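Local coordinates for ruler protein (Pseudomonas aeruginosa, PDB 5CUK) that probably acts as the molecular ruler that senses needle length in type III secretion, here its C-terminal part, of the family of flagellar hook-length control protein FliK, at residues A[19-22]-A[23-27]; A[52-56]-A[57-61]; A[82-85]-A[86-89]. All coordinates share one frame; numbering follows the deposited sequence.

In the fold
All three contacts are local, and they sample three parts of the fold: the helix 11-29, the hairpin of strands 46-54 and 59-65, and the end of helix 77-87. Contacts 1 and 2 are partly buried, each having an apolar side turned to the other, with V21 CG1 and I61 CD1 3.8 Å apart. Contact 3 lies mostly at the surface, yet L84 and L87 join the same apolar layer through V21 and I25 and the CB of Q22. The chemistry follows position: regular helical bonds in contact 1, cross-strand bonds and a water in contact 2, weaker bonds and charged side chains in contact 3.

Contact 1: A[19-22]-A[23-27]; sequences DAVQ and GRIQV
The guanidinium of R24 has the carbonyl oxygen of A20 at its edge, near the plane of the group, but the contact between these residues is made mainly by the aliphatic stem: R24 CG lies 3.4 Å from A20 O. A chi1 of -55° brings this CG beside the backbone N and so back over the preceding turn, while bends at chi2 and chi3 fold the rest of the chain. The other flat groups are the amides of Q22 and Q26. That of Q26 approaches only the stem of Q22, with Q26 NE2 a loose 4.3 Å from Q22 CG.

Regular alpha-helical i to i+4 bonding underlies this arrangement, four successive links in the middle of helix 11-29. G23 N donates to D19 O with an N-H...O angle of 171°, the straightest of the set, and R24 N likewise donates to A20 O. I25 N meets V21 O at 3.0 Å and also makes a weak bond to Q22 O, which takes its main bond from Q26 N. Two donors therefore converge on the carbonyl of Q22.

On the apolar side of the helix, V21 and I25 cross obliquely, with V21 CG1 4.0 Å from I25 CD1. I25 CG1 lies beside its own backbone N, chi1 -73°, and comes within 3.2 Å of V21 O, so the side chain leans back over the preceding turn. V21 and I25 pack between the sheet and helix 77-87: V21 touches V50, I61 and L84, while I25 touches L59 and L87. A20 and R24 turn to strand 35-42, and the carboxylate of D19 forms a salt bridge with R16.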
# COMPACT_ATOMS: atom_id res chain seq x y z
N ASP A 19 8.26 1.82 0.44
CA ASP A 19 9.17 0.79 0.90
C ASP A 19 8.42 -0.44 1.51
O ASP A 19 8.71 -1.59 1.17
CB ASP A 19 10.14 1.40 1.91
CG ASP A 19 11.24 0.44 2.31
OD1 ASP A 19 11.86 -0.21 1.43
OD2 ASP A 19 11.51 0.36 3.52
N ALA A 20 7.44 -0.20 2.38
CA ALA A 20 6.67 -1.30 2.98
C ALA A 20 5.93 -2.16 1.93
O ALA A 20 6.05 -3.38 1.93
CB ALA A 20 5.68 -0.75 4.00
N VAL A 21 5.18 -1.50 1.05
CA VAL A 21 4.45 -2.16 -0.01
C VAL A 21 5.42 -3.01 -0.82
O VAL A 21 5.11 -4.13 -1.21
CB VAL A 21 3.72 -1.16 -0.93
CG1 VAL A 21 3.16 -1.84 -2.11
CG2 VAL A 21 2.59 -0.47 -0.16
N GLN A 22 6.63 -2.51 -1.03
CA GLN A 22 7.45 -3.30 -1.88
C GLN A 22 7.96 -4.55 -1.16
O GLN A 22 8.01 -5.60 -1.78
CB GLN A 22 8.60 -2.52 -2.45
CG GLN A 22 9.35 -3.45 -3.42
CD GLN A 22 10.41 -2.75 -4.21
OE1 GLN A 22 11.16 -1.90 -3.69
NE2 GLN A 22 10.50 -3.11 -5.51
N GLY A 23 8.30 -4.46 0.13
CA GLY A 23 8.55 -5.66 0.91
C GLY A 23 7.42 -6.70 0.78
O GLY A 23 7.69 -7.88 0.59
N ARG A 24 6.16 -6.28 0.87
CA ARG A 24 5.05 -7.23 0.87
C ARG A 24 4.89 -7.87 -0.49
O ARG A 24 4.44 -9.03 -0.61
CB ARG A 24 3.75 -6.55 1.28
CG ARG A 24 3.79 -5.82 2.64
CD ARG A 24 4.07 -6.80 3.77
NE ARG A 24 5.46 -6.74 4.20
CZ ARG A 24 6.12 -7.76 4.78
NH1 ARG A 24 5.52 -8.93 5.04
NH2 ARG A 24 7.40 -7.57 5.13
N ILE A 25 5.24 -7.12 -1.52
CA ILE A 25 5.13 -7.63 -2.86
C ILE A 25 6.09 -8.79 -2.97
O ILE A 25 5.73 -9.85 -3.45
CB ILE A 25 5.41 -6.56 -3.91
CG1 ILE A 25 4.26 -5.56 -3.98
CG2 ILE A 25 5.51 -7.16 -5.27
CD1 ILE A 25 4.52 -4.35 -4.90
N GLN A 26 7.31 -8.59 -2.49
CA GLN A 26 8.29 -9.65 -2.53
C GLN A 26 7.88 -10.82 -1.66
O GLN A 26 8.04 -11.95 -2.11
CB GLN A 26 9.67 -9.17 -2.08
CG GLN A 26 10.31 -8.13 -2.98
CD GLN A 26 11.75 -7.86 -2.57
OE1 GLN A 26 12.55 -8.80 -2.38
NE2 GLN A 26 12.09 -6.58 -2.42
N VAL A 27 7.36 -10.61 -0.45
CA VAL A 27 6.97 -11.81 0.34
C VAL A 27 5.91 -12.63 -0.42
O VAL A 27 5.97 -13.85 -0.46
CB VAL A 27 6.41 -11.48 1.70
CG1 VAL A 27 5.94 -12.74 2.41
CG2 VAL A 27 7.45 -10.72 2.53

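Contact 2: A[52-56]-A[57-61]; sequences VLHGH and GQLQI
L59 reaches across the hairpin from its own strand to the backbone opposite. Its CB starts on the face shared with V52, H54 and I61; CG lies opposite the backbone N, chi1 171°, and from there CD1 turns toward the partner strand. That methyl sits 3.6 Å from L53 O and 3.9 Å from H54 CB, and lies oblique to the H54 ring. It also approaches V52 CG2 more loosely, at 4.4 Å. The other branch, CD2, packs against the ring of H88.

The backbone is an antiparallel beta hairpin: the strand segments run at 171° to each other, and L53 with Q60 forms the hydrogen-bonded pair. L53 N donates to Q60 O at 2.8 Å, and Q60 N returns a bond to L53 O with an N-H...O angle of 164°. H54 with L59 and V52 with I61 are the flanking non-hydrogen-bonded pairs. Toward the turn, G55 N donates to Q58 O.

On the opposite face L53 and Q60 lie side by side, L53 CD2 3.6 Å from Q60 OE1. A water ties this face to the turn: it accepts from Q58 NE2 at 2.6 Å and lies within bonding distance of Q60 OE1 and L53 O. Q58 carries its amide back to that water through a bend at chi2.

In the four-stranded mixed sheet this hairpin is central, strand 46-54 pairing also with 35-42 and strand 59-65 with 93-99, while V52, L59 and I61 pack against helix 11-29.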
# COMPACT_ATOMS: atom_id res chain seq x y z
N VAL A 52 -1.23 -7.15 0.51
CA VAL A 52 -1.19 -7.26 -0.92
C VAL A 52 -1.66 -8.67 -1.28
O VAL A 52 -1.56 -9.60 -0.47
CB VAL A 52 0.21 -7.00 -1.55
CG1 VAL A 52 0.97 -5.92 -0.81
CG2 VAL A 52 1.02 -8.25 -1.63
N LEU A 53 -2.26 -8.80 -2.45
CA LEU A 53 -2.73 -10.08 -2.94
C LEU A 53 -2.38 -10.11 -4.39
O LEU A 53 -2.81 -9.30 -5.21
CB LEU A 53 -4.22 -10.29 -2.76
CG LEU A 53 -4.72 -11.63 -3.31
CD1 LEU A 53 -4.08 -12.75 -2.49
CD2 LEU A 53 -6.22 -11.71 -3.28
N HIS A 54 -1.55 -11.08 -4.69
CA HIS A 54 -0.99 -11.27 -5.99
C HIS A 54 -1.84 -12.25 -6.78
O HIS A 54 -1.78 -13.44 -6.54
CB HIS A 54 0.42 -11.76 -5.79
CG HIS A 54 1.10 -12.17 -7.05
ND1 HIS A 54 2.01 -13.19 -7.10
CD2 HIS A 54 0.99 -11.68 -8.30
CE1 HIS A 54 2.46 -13.31 -8.34
NE2 HIS A 54 1.85 -12.41 -9.09
N GLY A 55 -2.63 -11.73 -7.72
CA GLY A 55 -3.55 -12.52 -8.54
C GLY A 55 -3.06 -12.50 -10.00
O GLY A 55 -2.00 -11.89 -10.27
N HIS A 56 -3.74 -13.15 -10.93
CA HIS A 56 -3.10 -13.28 -12.22
C HIS A 56 -3.22 -12.06 -13.13
O HIS A 56 -2.22 -11.58 -13.69
CB HIS A 56 -3.58 -14.54 -12.94
CG HIS A 56 -3.31 -15.79 -12.17
ND1 HIS A 56 -2.32 -16.70 -12.53
CD2 HIS A 56 -3.89 -16.31 -11.06
CE1 HIS A 56 -2.30 -17.70 -11.67
NE2 HIS A 56 -3.25 -17.49 -10.77
N GLY A 57 -4.42 -11.51 -13.28
CA GLY A 57 -4.54 -10.29 -14.06
C GLY A 57 -4.31 -8.98 -13.32
O GLY A 57 -4.56 -7.93 -13.88
N GLN A 58 -3.83 -9.04 -12.07
CA GLN A 58 -3.71 -7.83 -11.22
C GLN A 58 -3.01 -8.04 -9.88
O GLN A 58 -2.99 -9.15 -9.33
CB GLN A 58 -5.10 -7.24 -10.92
CG GLN A 58 -5.90 -7.95 -9.81
CD GLN A 58 -6.37 -9.35 -10.21
OE1 GLN A 58 -7.10 -9.52 -11.19
NE2 GLN A 58 -5.96 -10.34 -9.43
N LEU A 59 -2.45 -6.97 -9.33
CA LEU A 59 -1.91 -7.01 -8.00
C LEU A 59 -2.69 -6.05 -7.14
O LEU A 59 -2.72 -4.85 -7.43
CB LEU A 59 -0.44 -6.67 -7.98
CG LEU A 59 0.08 -6.51 -6.54
CD1 LEU A 59 0.42 -7.87 -5.94
CD2 LEU A 59 1.28 -5.57 -6.47
N GLN A 60 -3.35 -6.59 -6.12
CA GLN A 60 -4.21 -5.82 -5.22
C GLN A 60 -3.47 -5.37 -3.98
O GLN A 60 -2.80 -6.17 -3.34
CB GLN A 60 -5.42 -6.65 -4.81
CG GLN A 60 -6.45 -6.77 -5.89
CD GLN A 60 -7.54 -7.73 -5.53
OE1 GLN A 60 -7.29 -8.89 -5.27
NE2 GLN A 60 -8.76 -7.23 -5.45
N ILE A 61 -3.59 -4.08 -3.66
CA ILE A 61 -2.95 -3.47 -2.48
C ILE A 61 -4.02 -2.76 -1.68
O ILE A 61 -4.74 -1.91 -2.21
CB ILE A 61 -1.83 -2.49 -2.86
CG1 ILE A 61 -0.76 -3.22 -3.67
CG2 ILE A 61 -1.20 -1.79 -1.61
CD1 ILE A 61 0.14 -2.33 -4.44
O HOH W 1 -5.37 -9.90 -6.91

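Contact 3: A[82-85]-A[86-89]; sequences ERLQ and RLHP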
# COMPACT_ATOMS: atom_id res chain seq x y z
N GLU A 82 -0.32 5.89 -8.45
CA GLU A 82 0.58 6.15 -9.55
C GLU A 82 2.00 5.75 -9.22
O GLU A 82 2.71 5.24 -10.08
CB GLU A 82 0.49 7.61 -9.92
CG GLU A 82 1.69 8.15 -10.65
CD GLU A 82 1.50 9.62 -10.98
OE1 GLU A 82 0.68 10.29 -10.29
OE2 GLU A 82 2.18 10.10 -11.92
N ARG A 83 2.41 5.98 -7.98
CA ARG A 83 3.72 5.56 -7.52
C ARG A 83 3.79 4.07 -7.24
O ARG A 83 4.83 3.45 -7.35
CB ARG A 83 4.10 6.31 -6.24
CG ARG A 83 4.04 7.83 -6.39
CD ARG A 83 5.13 8.27 -7.36
NE ARG A 83 6.46 7.82 -6.93
CZ ARG A 83 7.32 8.62 -6.31
NH1 ARG A 83 6.98 9.89 -6.09
NH2 ARG A 83 8.53 8.18 -5.94
N LEU A 84 2.69 3.50 -6.77
CA LEU A 84 2.68 2.08 -6.53
C LEU A 84 2.75 1.37 -7.90
O LEU A 84 3.53 0.45 -8.06
CB LEU A 84 1.45 1.67 -5.73
CG LEU A 84 1.47 2.22 -4.30
CD1 LEU A 84 0.10 2.11 -3.69
CD2 LEU A 84 2.49 1.45 -3.50
N GLN A 85 2.00 1.86 -8.89
CA GLN A 85 2.00 1.23 -10.22
C GLN A 85 3.39 1.21 -10.81
O GLN A 85 3.80 0.20 -11.41
CB GLN A 85 1.05 1.95 -11.18
CG GLN A 85 0.92 1.23 -12.55
CD GLN A 85 0.42 -0.19 -12.40
OE1 GLN A 85 -0.78 -0.43 -12.31
NE2 GLN A 85 1.33 -1.14 -12.34
N ARG A 86 4.15 2.29 -10.59
CA ARG A 86 5.49 2.40 -11.19
C ARG A 86 6.46 1.49 -10.47
O ARG A 86 7.47 1.06 -11.03
CB ARG A 86 5.99 3.84 -11.15
CG ARG A 86 5.03 4.86 -11.78
CD ARG A 86 5.72 6.22 -11.92
NE ARG A 86 4.80 7.32 -12.16
CZ ARG A 86 5.03 8.56 -11.72
NH1 ARG A 86 6.13 8.84 -11.01
NH2 ARG A 86 4.17 9.54 -11.99
N LEU A 87 6.12 1.19 -9.23
CA LEU A 87 6.83 0.25 -8.37
C LEU A 87 6.70 -1.22 -8.86
O LEU A 87 7.59 -2.06 -8.64
CB LEU A 87 6.25 0.43 -6.96
CG LEU A 87 6.87 0.06 -5.62
CD1 LEU A 87 5.88 0.40 -4.55
CD2 LEU A 87 7.18 -1.43 -5.58
N HIS A 88 5.58 -1.52 -9.52
CA HIS A 88 5.27 -2.89 -9.97
C HIS A 88 4.70 -2.88 -11.39
O HIS A 88 3.50 -3.05 -11.58
CB HIS A 88 4.28 -3.52 -9.00
CG HIS A 88 3.95 -4.95 -9.30
ND1 HIS A 88 4.77 -5.99 -8.94
CD2 HIS A 88 2.85 -5.51 -9.88
CE1 HIS A 88 4.21 -7.13 -9.31
NE2 HIS A 88 3.05 -6.87 -9.89
N PRO A 89 5.54 -2.64 -12.39
CA PRO A 89 5.03 -2.46 -13.75
C PRO A 89 4.51 -3.76 -14.38
O PRO A 89 3.87 -3.72 -15.42
CB PRO A 89 6.25 -1.95 -14.52
CG PRO A 89 7.15 -1.39 -13.47
CD PRO A 89 6.97 -2.31 -12.30
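L84 and L87 carry the apolar contact, lying side by side and pointing the same way, with L84 CD2 3.7 Å from L87 CD1. They stand in the last turn of helix 77-87, whose C-terminal end is marked by H88, the first residue to leave helical backbone angles, and followed by P89.

The backbone bonding changes over this turn. L87 N donates to R83 O at 3.2 Å and makes a weak second bond to L84 O. H88 N in turn shifts to an i to i+3 partner, Q85 O, at 3.1 Å and 68° out of the carbonyl plane, keeping only a weak i to i+4 link to L84 O. The shift toward i+3 partners is consistent with a tightening of the last turn.

At the surface, E82 and R86 run alongside each other; a salt bridge between them is plausible but doubtful, because E82 OE2 and R86 NH2 are modelled too close together. R83 crosses the same arginine. Their guanidinium planes are nearly parallel, 8° apart, but the groups do not stack: the contact is R83 CD with R86 NH1, at 3.8 Å, and the like charges approach to 4.2 Å between R83 NE and R86 NH1.

The next shell lies against the buried side and the exit from the helix. L84 packs on L18 of helix 11-29, L87 on Q22, and H88 on I25. The amide of Q85 is held at both ends by the following chain: a bend at chi2, 59°, lets NE2 donate to the carbonyl oxygen of Q91 while OE1 accepts from V93 N.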